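Local atomic coordinates of alpha-ketoglutarate-dependent non-heme iron oxygenase EasH (Aspergillus japonicus, PDB entry 5M0T), a protein that probably catalyses an oxidative step in the biosynthesis of the ergot alkaloid cycloclavine, using iron(II), 2-oxoglutarate and molecular oxygen. Residues L114-V119 with P226-S231; K102-P107 with S151-L156; P10-I15 with T169-G174. All coordinates share one frame; numbering follows the deposited sequence.

Contact 1: residues L114-V119 with P226-S231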
loop_
_atom_site.group_PDB
_atom_site.type_symbol
_atom_site.label_atom_id
_atom_site.label_comp_id
_atom_site.label_asym_id
_atom_site.label_seq_id
_atom_site.Cartn_x
_atom_site.Cartn_y
_atom_site.Cartn_z
ATOM N N LEU A 114 -7.441 1.064 7.362
ATOM C CA LEU A 114 -8.419 1.856 6.630
ATOM C C LEU A 114 -7.850 2.265 5.276
ATOM O O LEU A 114 -6.724 2.734 5.201
ATOM C CB LEU A 114 -8.790 3.104 7.438
ATOM C CG LEU A 114 -9.857 4.033 6.848
ATOM C CD1 LEU A 114 -11.239 3.399 6.907
ATOM C CD2 LEU A 114 -9.837 5.366 7.586
ATOM N N THR A 115 -8.612 2.055 4.213
ATOM C CA THR A 115 -8.239 2.585 2.899
ATOM C C THR A 115 -9.006 3.892 2.609
ATOM O O THR A 115 -8.401 4.894 2.202
ATOM C CB THR A 115 -8.331 1.551 1.760
ATOM O OG1 THR A 115 -7.940 2.170 0.531
ATOM C CG2 THR A 115 -9.723 0.971 1.587
ATOM N N THR A 116 -10.313 3.898 2.863
ATOM C CA THR A 116 -11.131 5.087 2.655
ATOM C C THR A 116 -12.418 5.017 3.452
ATOM O O THR A 116 -12.959 3.949 3.678
ATOM C CB THR A 116 -11.448 5.345 1.141
ATOM O OG1 THR A 116 -12.301 6.497 0.989
ATOM C CG2 THR A 116 -12.115 4.143 0.479
ATOM N N SER A 117 -12.897 6.167 3.884
ATOM C CA SER A 117 -14.213 6.277 4.470
ATOM C C SER A 117 -14.797 7.607 4.057
ATOM O O SER A 117 -14.084 8.615 4.020
ATOM C CB SER A 117 -14.139 6.192 6.005
ATOM O OG SER A 117 -15.430 5.968 6.541
ATOM N N SER A 118 -16.089 7.606 3.746
ATOM C CA SER A 118 -16.767 8.796 3.271
ATOM C C SER A 118 -18.160 8.857 3.824
ATOM O O SER A 118 -18.726 7.842 4.201
ATOM C CB SER A 118 -16.851 8.811 1.727
ATOM O OG SER A 118 -15.601 8.462 1.133
ATOM N N VAL A 119 -18.701 10.062 3.883
ATOM C CA VAL A 119 -20.136 10.258 3.965
ATOM C C VAL A 119 -20.586 10.598 2.547
ATOM O O VAL A 119 -20.030 11.513 1.936
ATOM C CB VAL A 119 -20.474 11.386 4.945
ATOM C CG1 VAL A 119 -21.978 11.617 5.022
ATOM C CG2 VAL A 119 -19.876 11.046 6.313
ATOM N N PRO A 226 -19.967 4.798 3.830
ATOM C CA PRO A 226 -19.031 3.718 3.529
ATOM C C PRO A 226 -17.772 3.822 4.363
ATOM O O PRO A 226 -17.187 4.885 4.460
ATOM C CB PRO A 226 -18.688 3.936 2.046
ATOM C CG PRO A 226 -19.035 5.366 1.787
ATOM C CD PRO A 226 -20.271 5.573 2.611
ATOM N N LEU A 227 -17.367 2.714 4.964
ATOM C CA LEU A 227 -16.130 2.639 5.697
ATOM C C LEU A 227 -15.438 1.387 5.192
ATOM O O LEU A 227 -15.908 0.264 5.433
ATOM C CB LEU A 227 -16.440 2.584 7.200
ATOM C CG LEU A 227 -15.307 2.624 8.221
ATOM C CD1 LEU A 227 -15.927 2.760 9.608
ATOM C CD2 LEU A 227 -14.425 1.378 8.161
ATOM N N ILE A 228 -14.328 1.572 4.481
ATOM C CA ILE A 228 -13.685 0.458 3.788
ATOM C C ILE A 228 -12.356 0.108 4.442
ATOM O O ILE A 228 -11.429 0.925 4.473
ATOM C CB ILE A 228 -13.519 0.745 2.287
ATOM C CG1 ILE A 228 -14.811 1.352 1.718
ATOM C CG2 ILE A 228 -13.152 -0.525 1.547
ATOM C CD1 ILE A 228 -14.762 1.695 0.239
ATOM N N MET A 229 -12.281 -1.111 4.977
ATOM C CA MET A 229 -11.026 -1.675 5.492
ATOM C C MET A 229 -10.371 -2.491 4.396
ATOM O O MET A 229 -11.041 -3.064 3.540
ATOM C CB MET A 229 -11.276 -2.559 6.718
ATOM C CG MET A 229 -12.040 -1.864 7.827
ATOM S SD MET A 229 -11.272 -0.346 8.399
ATOM C CE MET A 229 -9.760 -0.966 9.124
ATOM N N GLN A 230 -9.050 -2.570 4.465
ATOM C CA GLN A 230 -8.256 -3.163 3.411
ATOM C C GLN A 230 -7.057 -3.928 3.947
ATOM O O GLN A 230 -6.480 -3.558 4.961
ATOM C CB GLN A 230 -7.807 -2.028 2.497
ATOM C CG GLN A 230 -6.795 -2.350 1.418
ATOM C CD GLN A 230 -6.722 -1.214 0.410
ATOM O OE1 GLN A 230 -7.698 -0.914 -0.272
ATOM N NE2 GLN A 230 -5.589 -0.547 0.360
ATOM N N SER A 231 -6.704 -4.992 3.243
ATOM C CA SER A 231 -5.446 -5.722 3.442
ATOM C C SER A 231 -4.230 -4.777 3.483
ATOM O O SER A 231 -4.041 -3.957 2.577
ATOM C CB SER A 231 -5.275 -6.756 2.305
ATOM O OG SER A 231 -3.971 -7.289 2.276
#
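A classic beta bulge interrupts strand 112-122 where it pairs with strand 222-231: Thr-115 and Thr-116 both face Ile-228 across an antiparallel pair of segments inclined at 163°. Both backbone polar atoms of Ile-228 are turned to strand 112-122 and bond to successive residues of it. Ile-228 O accepts from Thr-115 N at 3.0 Å, and Ile-228 N donates to Thr-116 O at 2.9 Å. The extra residue is taken up at Thr-115, whose psi of -46° breaks the extended conformation. Past the bulge the regular pairing resumes with Ser-117 opposite Leu-227, a non-hydrogen-bonded pair. Pro-226 O then receives two donors: Ser-118 N, 3.0 Å away, and Ser-117 OG at 2.9 Å, which comes in tilted from the carbonyl plane. OG reaches this acceptor because it lies anti to the backbone N of Ser-117 (chi1 -166°).

The two strands are neighbours in the large sheet of the double-stranded beta-helix, the cupin-type fold expected of a PhyH-family oxygenase, and their side chains serve different sides of it. Thr-116 and Ile-228 lie side by side, pointing the same way, with Thr-116 CG2 3.6 Å from Ile-228 CD1; the Ile-228 side chain is about 6 Å from the bound iron and packs on its ligand Glu-134. On the face carrying Ser-117 and Leu-227, Leu-114 CD1 meets Leu-227 CD2 at 4.0 Å, the two side chains crossing at about a right angle, and Phe-87 of helix 85-91 covers all three residues. Next to them the bent chain of Met-229 brings CE within 3.6 Å of Leu-114 N. Thr-115 points into the other strand, where OG1 makes a weak bond of 3.2 Å to Gln-230 OE1; its stronger partner is Val-237 N, while Gln-230 NE2 is held by Thr-235 O.

Contact 2: residues K102-P107 with S151-L156; sequences KRLFGP and SMLNFL. With AKG (2-oxoglutaric acid), chain D.
Leu-104 and Phe-105, in the last turn of helix 95-105, press two side chains on the start of strand 152-158. Leu-104 does so through one methyl: CD2 sits 3.7 Å from Leu-153 CB and as near to Met-152 O, with the other carbons of the Leu-153 side chain slightly farther off, so that a single branch tip rests against the whole of the opposing leucine. The two side chains cross obliquely.

Phe-105 instead meets backbone with the far end of its ring. Phe-105 CE1 lies 3.4 Å from Ser-151 O, which approaches obliquely, while Met-152 N stands at the ring edge, near its plane. Phe-105 CZ completes the group at 4.0 Å from Leu-153 CB. CD2 of Leu-104 also lies over one face of this ring, 3.7 Å above its plane and shifted toward the rim, so one methyl touches both the ring and Leu-153.

Farther out, helix 95-105 packs on a face of the large sheet of the cupin-type fold, joined there by helix 21-31, whose Phe-25 and Leu-28 touch Leu-104 and Leu-153 respectively. Backbone bonds from Leu-153 to Met-229 and from Asn-154 to Phe-204 fix the strand between its neighbours. At its far end Leu-156 CD1 comes within 3.6 Å of C5 of the bound 2-oxoglutarate. Helix and strand thus meet by apolar contact of Leu-104 with Leu-153 and by the Phe-105 ring lying against peptide atoms, without a hydrogen bond between them, while Leu-156 gives the cosubstrate an apolar wall beside its carboxylate carbon.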
loop_
_atom_site.group_PDB
_atom_site.type_symbol
_atom_site.label_atom_id
_atom_site.label_comp_id
_atom_site.label_asym_id
_atom_site.label_seq_id
_atom_site.Cartn_x
_atom_site.Cartn_y
_atom_site.Cartn_z
ATOM N N LYS A 102 -10.258 -9.386 11.007
ATOM C CA LYS A 102 -9.317 -10.455 11.334
ATOM C C LYS A 102 -9.643 -11.741 10.587
ATOM O O LYS A 102 -8.748 -12.412 10.112
ATOM C CB LYS A 102 -9.283 -10.744 12.836
ATOM C CG LYS A 102 -8.492 -9.723 13.636
ATOM C CD LYS A 102 -8.476 -10.075 15.115
ATOM C CE LYS A 102 -8.100 -8.879 15.969
ATOM N NZ LYS A 102 -8.583 -9.115 17.356
ATOM N N ARG A 103 -10.927 -12.063 10.475
ATOM C CA ARG A 103 -11.353 -13.254 9.754
ATOM C C ARG A 103 -11.193 -13.131 8.239
ATOM O O ARG A 103 -10.793 -14.083 7.601
ATOM C CB ARG A 103 -12.797 -13.597 10.086
ATOM C CG ARG A 103 -12.942 -14.296 11.414
ATOM C CD ARG A 103 -14.396 -14.501 11.780
ATOM N NE ARG A 103 -14.571 -14.386 13.220
ATOM C CZ ARG A 103 -14.181 -15.303 14.101
ATOM N NH1 ARG A 103 -13.624 -16.461 13.720
ATOM N NH2 ARG A 103 -14.379 -15.066 15.396
ATOM N N LEU A 104 -11.534 -11.983 7.666
ATOM C CA LEU A 104 -11.410 -11.805 6.213
ATOM C C LEU A 104 -9.945 -11.755 5.776
ATOM O O LEU A 104 -9.543 -12.464 4.844
ATOM C CB LEU A 104 -12.148 -10.562 5.732
ATOM C CG LEU A 104 -12.348 -10.485 4.207
ATOM C CD1 LEU A 104 -13.337 -11.537 3.718
ATOM C CD2 LEU A 104 -12.811 -9.074 3.830
ATOM N N PHE A 105 -9.155 -10.942 6.472
ATOM C CA PHE A 105 -7.796 -10.631 6.047
ATOM C C PHE A 105 -6.698 -11.496 6.652
ATOM O O PHE A 105 -5.624 -11.616 6.068
ATOM C CB PHE A 105 -7.503 -9.155 6.322
ATOM C CG PHE A 105 -8.422 -8.215 5.602
ATOM C CD1 PHE A 105 -8.506 -8.230 4.226
ATOM C CD2 PHE A 105 -9.194 -7.306 6.299
ATOM C CE1 PHE A 105 -9.350 -7.351 3.550
ATOM C CE2 PHE A 105 -10.036 -6.422 5.627
ATOM C CZ PHE A 105 -10.121 -6.445 4.247
ATOM N N GLY A 106 -6.939 -12.083 7.818
ATOM C CA GLY A 106 -5.939 -12.901 8.484
ATOM C C GLY A 106 -5.335 -14.011 7.644
ATOM O O GLY A 106 -4.117 -14.197 7.670
ATOM N N PRO A 107 -6.162 -14.778 6.909
ATOM C CA PRO A 107 -5.603 -15.939 6.183
ATOM C C PRO A 107 -4.575 -15.619 5.076
ATOM O O PRO A 107 -3.495 -16.207 5.075
ATOM C CB PRO A 107 -6.842 -16.620 5.602
ATOM C CG PRO A 107 -7.926 -16.260 6.560
ATOM C CD PRO A 107 -7.629 -14.849 6.979
ATOM N N SER A 151 -9.345 -8.284 -0.420
ATOM C CA SER A 151 -8.600 -7.028 -0.311
ATOM C C SER A 151 -9.343 -5.946 0.438
ATOM O O SER A 151 -8.724 -5.129 1.083
ATOM C CB SER A 151 -8.276 -6.496 -1.720
ATOM O OG SER A 151 -9.466 -6.320 -2.456
ATOM N N MET A 152 -10.665 -5.924 0.335
ATOM C CA MET A 152 -11.467 -4.868 0.923
ATOM C C MET A 152 -12.695 -5.413 1.626
ATOM O O MET A 152 -13.229 -6.457 1.251
ATOM C CB MET A 152 -11.923 -3.912 -0.164
ATOM C CG MET A 152 -10.797 -3.219 -0.885
ATOM S SD MET A 152 -11.437 -2.173 -2.189
ATOM C CE MET A 152 -10.042 -1.093 -2.490
ATOM N N LEU A 153 -13.129 -4.680 2.639
ATOM C CA LEU A 153 -14.360 -4.962 3.358
ATOM C C LEU A 153 -15.047 -3.626 3.618
ATOM O O LEU A 153 -14.481 -2.786 4.319
ATOM C CB LEU A 153 -14.061 -5.652 4.694
ATOM C CG LEU A 153 -15.267 -6.164 5.484
ATOM C CD1 LEU A 153 -16.240 -6.961 4.611
ATOM C CD2 LEU A 153 -14.779 -7.000 6.662
ATOM N N ASN A 154 -16.254 -3.452 3.069
ATOM C CA ASN A 154 -17.018 -2.199 3.184
ATOM C C ASN A 154 -18.149 -2.298 4.200
ATOM O O ASN A 154 -19.104 -3.033 3.995
ATOM C CB ASN A 154 -17.607 -1.801 1.825
ATOM C CG ASN A 154 -18.097 -0.358 1.794
ATOM O OD1 ASN A 154 -18.512 0.211 2.814
ATOM N ND2 ASN A 154 -18.039 0.249 0.614
ATOM N N PHE A 155 -18.045 -1.530 5.280
ATOM C CA PHE A 155 -19.129 -1.386 6.246
ATOM C C PHE A 155 -19.876 -0.136 5.845
ATOM O O PHE A 155 -19.421 0.956 6.147
ATOM C CB PHE A 155 -18.587 -1.208 7.667
ATOM C CG PHE A 155 -17.817 -2.394 8.189
ATOM C CD1 PHE A 155 -16.498 -2.600 7.813
ATOM C CD2 PHE A 155 -18.389 -3.261 9.121
ATOM C CE1 PHE A 155 -15.778 -3.675 8.310
ATOM C CE2 PHE A 155 -17.675 -4.344 9.621
ATOM C CZ PHE A 155 -16.370 -4.548 9.221
ATOM N N LEU A 156 -21.007 -0.278 5.157
ATOM C CA LEU A 156 -21.736 0.877 4.644
ATOM C C LEU A 156 -22.957 1.146 5.503
ATOM O O LEU A 156 -23.977 0.470 5.383
ATOM C CB LEU A 156 -22.107 0.685 3.169
ATOM C CG LEU A 156 -22.453 1.997 2.417
ATOM C CD1 LEU A 156 -22.365 1.831 0.900
ATOM C CD2 LEU A 156 -23.828 2.543 2.788
HETATM C C1 AKG D . -18.761 3.423 -4.102
HETATM O O1 AKG D . -17.807 2.683 -4.339
HETATM O O2 AKG D . -18.742 4.725 -4.257
HETATM C C2 AKG D . -20.110 2.909 -3.578
HETATM O O5 AKG D . -20.393 1.744 -3.783
HETATM C C3 AKG D . -21.038 3.813 -2.807
HETATM C C4 AKG D . -22.376 3.157 -2.508
HETATM C C5 AKG D . -23.346 4.036 -1.766
HETATM O O3 AKG D . -22.865 5.156 -1.280
HETATM O O4 AKG D . -24.502 3.709 -1.625
#

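Contact 3: residues P10-I15 with T169-G174; sequences PTLRRI and TRVLPG. With AKG (2-oxoglutaric acid), chain D.
The CA atoms of Pro-10 and Pro-173 stand 6.2 Å apart, and the segments do not pair as strands. Pro-10 lays its ring against the main chain of its partner: Pro-10 CG is 3.2 Å from Pro-173 O, and Pro-10 CB meets Pro-173 CB at 4.1 Å. Pro-173 answers in kind, its CG lying 3.4 Å from Thr-11 O, so that each ring rests near a carbonyl of the opposite segment. CG of Pro-173 also faces Leu-12 CB, 4.3 Å away. Next along, Leu-12 and Val-171 cross at about a right angle, with Leu-12 CD2 4.0 Å from Val-171 CG2 and CD1 only slightly farther. With CG1 of Val-171 anti to the carbonyl carbon (chi1 -57°), it is the CG2 methyl that is turned to Leu-12.

The arrangement lays the N-terminal arm against the minor sheet of the double-stranded beta-helix, in which strand 170-171 lies between 192-193 and 210-211. Ile-192 touches both Leu-12 and Pro-173, while Val-33 and Val-35 of strand 33-37 flank Leu-12 on the side of the large sheet; the leucine therefore bridges the two sheets. Beyond it, Arg-13 is anchored by salt bridges to Glu-30 and Asp-31, and Arg-14 by one to Glu-37, itself a zinc ligand.

At the start of 169-174, Thr-169 belongs to the cosubstrate site: its OG1 donates a 2.7 Å hydrogen bond to O4 of 2-oxoglutarate, and the ligand is also hydrogen-bonded to Arg-222 and Gln-129. The chemistry therefore changes within a few residues, from apolar and proline contacts that attach the arm near the surface to a short polar bond, consistent with Thr-169 orienting the carboxylate of the cosubstrate.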
loop_
_atom_site.group_PDB
_atom_site.type_symbol
_atom_site.label_atom_id
_atom_site.label_comp_id
_atom_site.label_asym_id
_atom_site.label_seq_id
_atom_site.Cartn_x
_atom_site.Cartn_y
_atom_site.Cartn_z
ATOM N N PRO A 10 -30.976 -14.877 -5.922
ATOM C CA PRO A 10 -30.673 -14.970 -4.495
ATOM C C PRO A 10 -31.338 -13.876 -3.645
ATOM O O PRO A 10 -32.016 -13.005 -4.188
ATOM C CB PRO A 10 -29.146 -14.817 -4.482
ATOM C CG PRO A 10 -28.813 -14.057 -5.751
ATOM C CD PRO A 10 -30.067 -13.911 -6.568
ATOM N N THR A 11 -31.095 -13.927 -2.331
ATOM C CA THR A 11 -31.715 -13.047 -1.332
ATOM C C THR A 11 -30.632 -12.324 -0.541
ATOM O O THR A 11 -29.527 -12.827 -0.385
ATOM C CB THR A 11 -32.587 -13.860 -0.333
ATOM O OG1 THR A 11 -33.536 -14.645 -1.055
ATOM C CG2 THR A 11 -33.356 -12.954 0.653
ATOM N N LEU A 12 -30.953 -11.135 -0.063
ATOM C CA LEU A 12 -30.062 -10.388 0.806
ATOM C C LEU A 12 -30.478 -10.729 2.222
ATOM O O LEU A 12 -31.641 -10.559 2.587
ATOM C CB LEU A 12 -30.180 -8.880 0.568
ATOM C CG LEU A 12 -29.450 -7.952 1.531
ATOM C CD1 LEU A 12 -27.979 -8.333 1.660
ATOM C CD2 LEU A 12 -29.620 -6.510 1.062
ATOM N N ARG A 13 -29.526 -11.225 3.013
ATOM C CA ARG A 13 -29.824 -11.661 4.372
ATOM C C ARG A 13 -29.483 -10.559 5.338
ATOM O O ARG A 13 -28.679 -9.670 5.047
ATOM C CB ARG A 13 -29.113 -12.977 4.715
ATOM C CG ARG A 13 -29.865 -14.175 4.150
ATOM C CD ARG A 13 -29.367 -15.492 4.706
ATOM N NE ARG A 13 -28.093 -15.889 4.113
ATOM C CZ ARG A 13 -27.368 -16.946 4.488
ATOM N NH1 ARG A 13 -27.761 -17.727 5.487
ATOM N NH2 ARG A 13 -26.231 -17.220 3.862
ATOM N N ARG A 14 -30.138 -10.648 6.483
ATOM C CA ARG A 14 -30.186 -9.614 7.495
ATOM C C ARG A 14 -29.903 -10.297 8.841
ATOM O O ARG A 14 -30.467 -11.362 9.132
ATOM C CB ARG A 14 -31.599 -9.042 7.474
ATOM C CG ARG A 14 -31.791 -7.690 8.119
ATOM C CD ARG A 14 -33.239 -7.230 8.000
ATOM N NE ARG A 14 -33.604 -6.744 6.672
ATOM C CZ ARG A 14 -33.275 -5.558 6.145
ATOM N NH1 ARG A 14 -32.509 -4.684 6.801
ATOM N NH2 ARG A 14 -33.708 -5.257 4.923
ATOM N N ILE A 15 -29.025 -9.715 9.647
ATOM C CA ILE A 15 -28.578 -10.367 10.886
ATOM C C ILE A 15 -28.232 -9.293 11.925
ATOM O O ILE A 15 -27.589 -8.297 11.602
ATOM C CB ILE A 15 -27.386 -11.332 10.604
ATOM C CG1 ILE A 15 -27.202 -12.349 11.718
ATOM C CG2 ILE A 15 -26.113 -10.573 10.355
ATOM C CD1 ILE A 15 -26.145 -13.385 11.391
ATOM N N THR A 169 -28.418 1.389 -1.344
ATOM C CA THR A 169 -27.342 0.688 -2.022
ATOM C C THR A 169 -27.842 -0.636 -2.544
ATOM O O THR A 169 -28.503 -1.361 -1.816
ATOM C CB THR A 169 -26.167 0.447 -1.055
ATOM O OG1 THR A 169 -25.822 1.681 -0.426
ATOM C CG2 THR A 169 -24.945 -0.079 -1.778
ATOM N N ARG A 170 -27.541 -0.931 -3.809
ATOM C CA ARG A 170 -28.020 -2.143 -4.464
ATOM C C ARG A 170 -26.910 -3.166 -4.524
ATOM O O ARG A 170 -25.781 -2.802 -4.734
ATOM C CB ARG A 170 -28.570 -1.806 -5.846
ATOM C CG ARG A 170 -29.701 -0.794 -5.760
ATOM C CD ARG A 170 -30.573 -0.743 -7.007
ATOM N NE ARG A 170 -31.967 -0.493 -6.620
ATOM C CZ ARG A 170 -33.022 -1.261 -6.899
ATOM N NH1 ARG A 170 -32.919 -2.368 -7.616
ATOM N NH2 ARG A 170 -34.226 -0.890 -6.465
ATOM N N VAL A 171 -27.223 -4.437 -4.299
ATOM C CA VAL A 171 -26.204 -5.483 -4.164
ATOM C C VAL A 171 -26.682 -6.750 -4.840
ATOM O O VAL A 171 -27.868 -6.994 -4.904
ATOM C CB VAL A 171 -25.853 -5.786 -2.679
ATOM C CG1 VAL A 171 -25.368 -4.524 -1.951
ATOM C CG2 VAL A 171 -27.035 -6.393 -1.935
ATOM N N LEU A 172 -25.753 -7.533 -5.371
ATOM C CA LEU A 172 -26.049 -8.838 -5.935
ATOM C C LEU A 172 -25.380 -9.900 -5.058
ATOM O O LEU A 172 -24.191 -10.168 -5.217
ATOM C CB LEU A 172 -25.555 -8.940 -7.381
ATOM C CG LEU A 172 -26.399 -8.210 -8.433
ATOM C CD1 LEU A 172 -25.726 -8.242 -9.796
ATOM C CD2 LEU A 172 -27.794 -8.808 -8.548
ATOM N N PRO A 173 -26.145 -10.495 -4.120
ATOM C CA PRO A 173 -25.637 -11.604 -3.321
ATOM C C PRO A 173 -25.171 -12.752 -4.204
ATOM O O PRO A 173 -25.865 -13.099 -5.159
ATOM C CB PRO A 173 -26.853 -12.025 -2.493
ATOM C CG PRO A 173 -27.695 -10.825 -2.409
ATOM C CD PRO A 173 -27.501 -10.097 -3.702
ATOM N N GLY A 174 -23.992 -13.300 -3.921
ATOM C CA GLY A 174 -23.441 -14.407 -4.713
ATOM C C GLY A 174 -22.474 -13.981 -5.805
ATOM O O GLY A 174 -21.765 -14.835 -6.342
HETATM C C1 AKG D . -18.761 3.423 -4.102
HETATM O O1 AKG D . -17.807 2.683 -4.339
HETATM O O2 AKG D . -18.742 4.725 -4.257
HETATM C C2 AKG D . -20.110 2.909 -3.578
HETATM O O5 AKG D . -20.393 1.744 -3.783
HETATM C C3 AKG D . -21.038 3.813 -2.807
HETATM C C4 AKG D . -22.376 3.157 -2.508
HETATM C C5 AKG D . -23.346 4.036 -1.766
HETATM O O3 AKG D . -22.865 5.156 -1.280
HETATM O O4 AKG D . -24.502 3.709 -1.625
#

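From the N terminus, the arm 10-15 opens the longest of these loops, which contact 3 closes only at 169-174. Inside it, the chain after helix 95-105 comes back at 151-156 to close contact 2, which is nested entirely within that loop. Strand 112-122 starts between them but finds its partner at 226-231, so contact 1 crosses both of the others. Contacts 1 and 2 adjoin in the large sheet, where strands 222-231 and 152-158 are neighbours; contacts 2 and 3 meet where Leu-156 touches Thr-169, both beside 2-oxoglutarate. Together they tie the terminal arm and helix 95-105 to the two sheets that hold the cosubstrate site.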